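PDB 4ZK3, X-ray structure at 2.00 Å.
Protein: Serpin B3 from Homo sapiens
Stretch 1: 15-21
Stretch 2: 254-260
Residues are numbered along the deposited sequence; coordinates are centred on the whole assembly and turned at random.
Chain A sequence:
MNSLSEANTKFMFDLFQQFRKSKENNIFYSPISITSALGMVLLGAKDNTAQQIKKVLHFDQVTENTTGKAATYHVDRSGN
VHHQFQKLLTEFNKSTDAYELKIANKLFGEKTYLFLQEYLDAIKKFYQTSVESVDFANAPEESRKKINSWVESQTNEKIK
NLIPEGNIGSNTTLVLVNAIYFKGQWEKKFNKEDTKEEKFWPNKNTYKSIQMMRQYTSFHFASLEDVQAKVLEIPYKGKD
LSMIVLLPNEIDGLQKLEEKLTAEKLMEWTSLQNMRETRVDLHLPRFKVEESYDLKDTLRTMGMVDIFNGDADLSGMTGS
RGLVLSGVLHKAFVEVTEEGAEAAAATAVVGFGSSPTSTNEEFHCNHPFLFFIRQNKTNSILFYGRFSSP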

ATOM      1  N   LEU A  15      -8.600  -2.295   5.817  1.00 25.34           N
ATOM      2  CA  LEU A  15      -7.369  -1.988   6.569  1.00 24.09           C
ATOM      3  C   LEU A  15      -7.452  -0.654   7.233  1.00 23.46           C
ATOM      4  O   LEU A  15      -7.043  -0.512   8.395  1.00 24.05           O
ATOM      5  N   PHE A  16      -7.905   0.321   6.479  1.00 24.11           N
ATOM      6  CA  PHE A  16      -7.922   1.697   6.920  1.00 25.45           C
ATOM      7  C   PHE A  16      -8.674   1.869   8.256  1.00 28.96           C
ATOM      8  O   PHE A  16      -8.211   2.581   9.133  1.00 29.87           O
ATOM      9  N   GLN A  17      -9.839   1.230   8.370  1.00 33.89           N
ATOM     10  CA  GLN A  17     -10.681   1.269   9.610  1.00 34.02           C
ATOM     11  C   GLN A  17      -9.931   0.714  10.823  1.00 32.20           C
ATOM     12  O   GLN A  17      -9.997   1.271  11.884  1.00 33.91           O
ATOM     13  N   GLN A  18      -9.114  -0.302  10.654  1.00 29.21           N
ATOM     14  CA  GLN A  18      -8.252  -0.754  11.737  1.00 30.95           C
ATOM     15  C   GLN A  18      -7.154   0.235  12.078  1.00 31.13           C
ATOM     16  O   GLN A  18      -6.924   0.539  13.268  1.00 30.10           O
ATOM     17  N   PHE A  19      -6.519   0.782  11.040  1.00 31.24           N
ATOM     18  CA  PHE A  19      -5.416   1.696  11.194  1.00 30.92           C
ATOM     19  C   PHE A  19      -5.852   2.980  11.911  1.00 31.88           C
ATOM     20  O   PHE A  19      -5.061   3.568  12.650  1.00 30.26           O
ATOM     21  N   ARG A  20      -7.087   3.370  11.710  1.00 31.46           N
ATOM     22  CA  ARG A  20      -7.639   4.523  12.410  1.00 37.28           C
ATOM     23  C   ARG A  20      -7.518   4.470  13.937  1.00 42.14           C
ATOM     24  O   ARG A  20      -7.548   5.520  14.594  1.00 42.50           O
ATOM     25  N   LYS A  21      -7.392   3.262  14.489  1.00 40.69           N
ATOM     26  CA  LYS A  21      -7.338   3.065  15.938  1.00 40.67           C
ATOM     27  C   LYS A  21      -6.042   3.344  16.612  1.00 44.33           C
ATOM     28  O   LYS A  21      -6.039   3.460  17.808  1.00 48.19           O
ATOM     29  N   LEU A 254     -13.017  15.850   8.430  1.00 38.61           N
ATOM     30  CA  LEU A 254     -12.399  14.582   7.966  1.00 37.40           C
ATOM     31  C   LEU A 254     -13.093  13.347   8.540  1.00 37.58           C
ATOM     32  O   LEU A 254     -13.361  12.395   7.808  1.00 29.70           O
ATOM     33  N   GLN A 255     -13.442  13.390   9.829  1.00 41.75           N
ATOM     34  CA  GLN A 255     -14.043  12.227  10.497  1.00 47.76           C
ATOM     35  C   GLN A 255     -15.297  11.741   9.788  1.00 43.51           C
ATOM     36  O   GLN A 255     -15.484  10.535   9.651  1.00 49.67           O
ATOM     37  N   LYS A 256     -16.118  12.643   9.276  1.00 44.14           N
ATOM     38  CA  LYS A 256     -17.304  12.204   8.539  1.00 50.34           C
ATOM     39  C   LYS A 256     -16.917  11.543   7.218  1.00 53.23           C
ATOM     40  O   LYS A 256     -17.439  10.466   6.880  1.00 50.18           O
ATOM     41  N   LEU A 257     -16.027  12.203   6.466  1.00 46.74           N
ATOM     42  CA  LEU A 257     -15.579  11.678   5.183  1.00 42.27           C
ATOM     43  C   LEU A 257     -15.050  10.274   5.371  1.00 39.48           C
ATOM     44  O   LEU A 257     -15.363   9.386   4.579  1.00 40.36           O
ATOM     45  N   GLU A 258     -14.299  10.048   6.446  1.00 34.82           N
ATOM     46  CA  GLU A 258     -13.775   8.707   6.701  1.00 40.07           C
ATOM     47  C   GLU A 258     -14.885   7.668   6.937  1.00 43.82           C
ATOM     48  O   GLU A 258     -14.718   6.513   6.582  1.00 38.79           O
ATOM     49  N   GLU A 259     -15.994   8.081   7.543  1.00 46.37           N
ATOM     50  CA  GLU A 259     -17.108   7.174   7.819  1.00 47.84           C
ATOM     51  C   GLU A 259     -17.846   6.814   6.546  1.00 44.77           C
ATOM     52  O   GLU A 259     -18.251   5.681   6.340  1.00 48.57           O
ATOM     53  N   LYS A 260     -18.001   7.775   5.669  1.00 46.64           N
ATOM     54  CA  LYS A 260     -18.787   7.590   4.471  1.00 44.98           C
ATOM     55  C   LYS A 260     -18.035   7.011   3.254  1.00 44.01           C
ATOM     56  O   LYS A 260     -18.654   6.535   2.300  1.00 44.87           O
TER

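Two stretches more than 230 residues apart in sequence meet here lightly, burying 233 Å² in all, and no hydrogen bond crosses between them. The backbones stay well apart, with 8.6 Å between Q17 CA and E258 CA at the nearest register, and the contacts across the gap are made largely by side chains.

Walking along stretch 2, L254 (t, p) is buried but makes no contact with stretch 1. Q255 leaves its helix sideways, with chi1 and chi2 both between wells, yet its CG lies 3.7 Å from R20 NH2, at the edge of the guanidinium. Its NE2 makes a weak hydrogen bond to E259 OE2 (2.9 Å), one turn along the same helix. K256 points away and its NZ is hydrogen-bonded elsewhere in the structure; L257 is out of reach of stretch 1.

E258 is the hub. Its CA-to-CB bond points toward stretch 1, and an m, t conformation extends the carboxylate between two partners. OE1 sits 3.4 Å from R20 NH2 in a salt bridge, but it lies over a face of the guanidinium, well out of its plane, so charge attraction operates without an N-H aimed at the oxygen. OE2 approaches F16 CZ at 3.4 Å, near the plane of the ring and at its edge, where the aromatic hydrogens carry slight positive charge; this oxygen is also hydrogen-bonded elsewhere in the structure. The CA-to-CB bonds of F16 (chi1 t) and R20 (m, t, p) both point toward stretch 2. Q17 (m, m) starts sideways, but its end comes nearer, bringing OE1 within 4.1 Å of E258 O.

E259 (m, t) points away, yet its CG still lies 4.4 Å from R20 NH1, at the guanidinium edge. K260 points away and takes no part. The rule to read is economy: one buried acid meets an aromatic edge and an arginine face, while aliphatic carbons border the guanidinium.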

ATOM      1  CB  LEU A  15      -6.105  -2.038   5.711  1.00 24.01           C
ATOM      2  CG  LEU A  15      -5.664  -3.436   5.301  1.00 24.17           C
ATOM      3  CD1 LEU A  15      -4.623  -3.346   4.179  1.00 24.14           C
ATOM      4  CD2 LEU A  15      -5.144  -4.330   6.369  1.00 24.24           C
ATOM      5  CB  PHE A  16      -8.521   2.590   5.842  1.00 26.72           C
ATOM      6  CG  PHE A  16      -8.444   4.035   6.173  1.00 28.04           C
ATOM      7  CD1 PHE A  16      -7.283   4.737   5.999  1.00 29.50           C
ATOM      8  CD2 PHE A  16      -9.524   4.692   6.735  1.00 32.16           C
ATOM      9  CE1 PHE A  16      -7.198   6.071   6.327  1.00 31.07           C
ATOM     10  CE2 PHE A  16      -9.461   6.029   7.071  1.00 31.99           C
ATOM     11  CZ  PHE A  16      -8.284   6.714   6.891  1.00 32.32           C
ATOM     12  CB  GLN A  17     -12.013   0.537   9.373  1.00 38.19           C
ATOM     13  CG  GLN A  17     -12.835   0.993   8.157  1.00 37.54           C
ATOM     14  CD  GLN A  17     -13.479   2.396   8.225  1.00 45.76           C
ATOM     15  OE1 GLN A  17     -14.586   2.600   7.703  1.00 60.68           O
ATOM     16  NE2 GLN A  17     -12.808   3.351   8.817  1.00 45.48           N
ATOM     17  CB  GLN A  18      -7.656  -2.143  11.434  1.00 31.35           C
ATOM     18  CG  GLN A  18      -8.756  -3.196  11.236  1.00 34.83           C
ATOM     19  CD  GLN A  18      -9.627  -3.317  12.495  1.00 40.03           C
ATOM     20  OE1 GLN A  18      -9.116  -3.412  13.632  1.00 35.84           O
ATOM     21  NE2 GLN A  18     -10.928  -3.202  12.303  1.00 41.57           N
ATOM     22  CB  PHE A  19      -4.781   2.066   9.851  1.00 28.23           C
ATOM     23  CG  PHE A  19      -4.084   0.939   9.173  1.00 24.81           C
ATOM     24  CD1 PHE A  19      -3.667  -0.170   9.855  1.00 24.95           C
ATOM     25  CD2 PHE A  19      -3.821   1.013   7.812  1.00 27.64           C
ATOM     26  CE1 PHE A  19      -3.052  -1.203   9.207  1.00 27.41           C
ATOM     27  CE2 PHE A  19      -3.178  -0.008   7.166  1.00 24.78           C
ATOM     28  CZ  PHE A  19      -2.793  -1.126   7.865  1.00 26.62           C
ATOM     29  CB  ARG A  20      -9.106   4.663  12.116  1.00 36.28           C
ATOM     30  CG  ARG A  20      -9.350   5.074  10.686  1.00 41.43           C
ATOM     31  CD  ARG A  20     -10.805   5.301  10.442  1.00 37.82           C
ATOM     32  NE  ARG A  20     -11.195   6.517  11.132  1.00 41.58           N
ATOM     33  CZ  ARG A  20     -12.440   6.920  11.292  1.00 44.42           C
ATOM     34  NH1 ARG A  20     -13.419   6.227  10.765  1.00 48.66           N
ATOM     35  NH2 ARG A  20     -12.702   8.043  11.946  1.00 48.87           N
ATOM     36  CB  LYS A  21      -7.740   1.664  16.271  1.00 38.36           C
ATOM     37  CG  LYS A  21      -9.160   1.438  15.795  1.00 40.20           C
ATOM     38  CD  LYS A  21      -9.590   0.022  15.954  1.00 40.83           C
ATOM     39  CE  LYS A  21     -11.055  -0.044  15.617  1.00 42.78           C
ATOM     40  NZ  LYS A  21     -11.385  -1.446  15.317  1.00 44.43           N
ATOM     41  CB  LEU A 254     -10.875  14.539   8.231  1.00 35.89           C
ATOM     42  CG  LEU A 254     -10.171  13.290   7.649  1.00 38.06           C
ATOM     43  CD1 LEU A 254     -10.321  13.295   6.148  1.00 35.93           C
ATOM     44  CD2 LEU A 254      -8.688  13.212   7.953  1.00 40.35           C
ATOM     45  CB  GLN A 255     -14.320  12.493  11.989  1.00 54.51           C
ATOM     46  CG  GLN A 255     -13.854  11.369  12.913  1.00 62.47           C
ATOM     47  CD  GLN A 255     -14.789  11.151  14.097  1.00 65.58           C
ATOM     48  OE1 GLN A 255     -14.402  11.341  15.239  1.00 68.04           O
ATOM     49  NE2 GLN A 255     -16.025  10.743  13.821  1.00 65.62           N
ATOM     50  CB  LYS A 256     -18.264  13.357   8.214  1.00 56.42           C
ATOM     51  CG  LYS A 256     -19.621  12.882   7.650  1.00 58.39           C
ATOM     52  CD  LYS A 256     -20.327  13.950   6.823  1.00 60.49           C
ATOM     53  CE  LYS A 256     -21.676  13.471   6.300  1.00 59.68           C
ATOM     54  NZ  LYS A 256     -22.563  14.572   5.802  1.00 52.76           N
ATOM     55  CB  LEU A 257     -14.514  12.583   4.592  1.00 45.48           C
ATOM     56  CG  LEU A 257     -13.972  12.290   3.195  1.00 44.56           C
ATOM     57  CD1 LEU A 257     -15.092  12.334   2.169  1.00 46.13           C
ATOM     58  CD2 LEU A 257     -12.874  13.302   2.848  1.00 42.93           C
ATOM     59  CB  GLU A 258     -12.768   8.698   7.845  1.00 39.03           C
ATOM     60  CG  GLU A 258     -11.477   9.461   7.540  1.00 39.95           C
ATOM     61  CD  GLU A 258     -10.605   9.634   8.774  1.00 45.19           C
ATOM     62  OE1 GLU A 258     -11.122  10.125   9.809  1.00 57.74           O
ATOM     63  OE2 GLU A 258      -9.417   9.298   8.729  1.00 35.59           O
ATOM     64  CB  GLU A 259     -18.067   7.810   8.838  1.00 53.29           C
ATOM     65  CG  GLU A 259     -17.500   7.871  10.262  1.00 58.51           C
ATOM     66  CD  GLU A 259     -18.231   8.878  11.170  1.00 67.15           C
ATOM     67  OE1 GLU A 259     -19.193   9.562  10.716  1.00 66.05           O
ATOM     68  OE2 GLU A 259     -17.828   9.000  12.351  1.00 72.94           O
ATOM     69  CB  LYS A 260     -19.377   8.943   4.082  1.00 53.66           C
ATOM     70  CG  LYS A 260     -19.887   9.754   5.268  1.00 59.03           C
ATOM     71  CD  LYS A 260     -21.364  10.078   5.151  1.00 67.77           C
ATOM     72  CE  LYS A 260     -22.214   8.844   5.427  1.00 66.12           C
ATOM     73  NZ  LYS A 260     -23.655   9.163   5.306  1.00 68.63           N
TER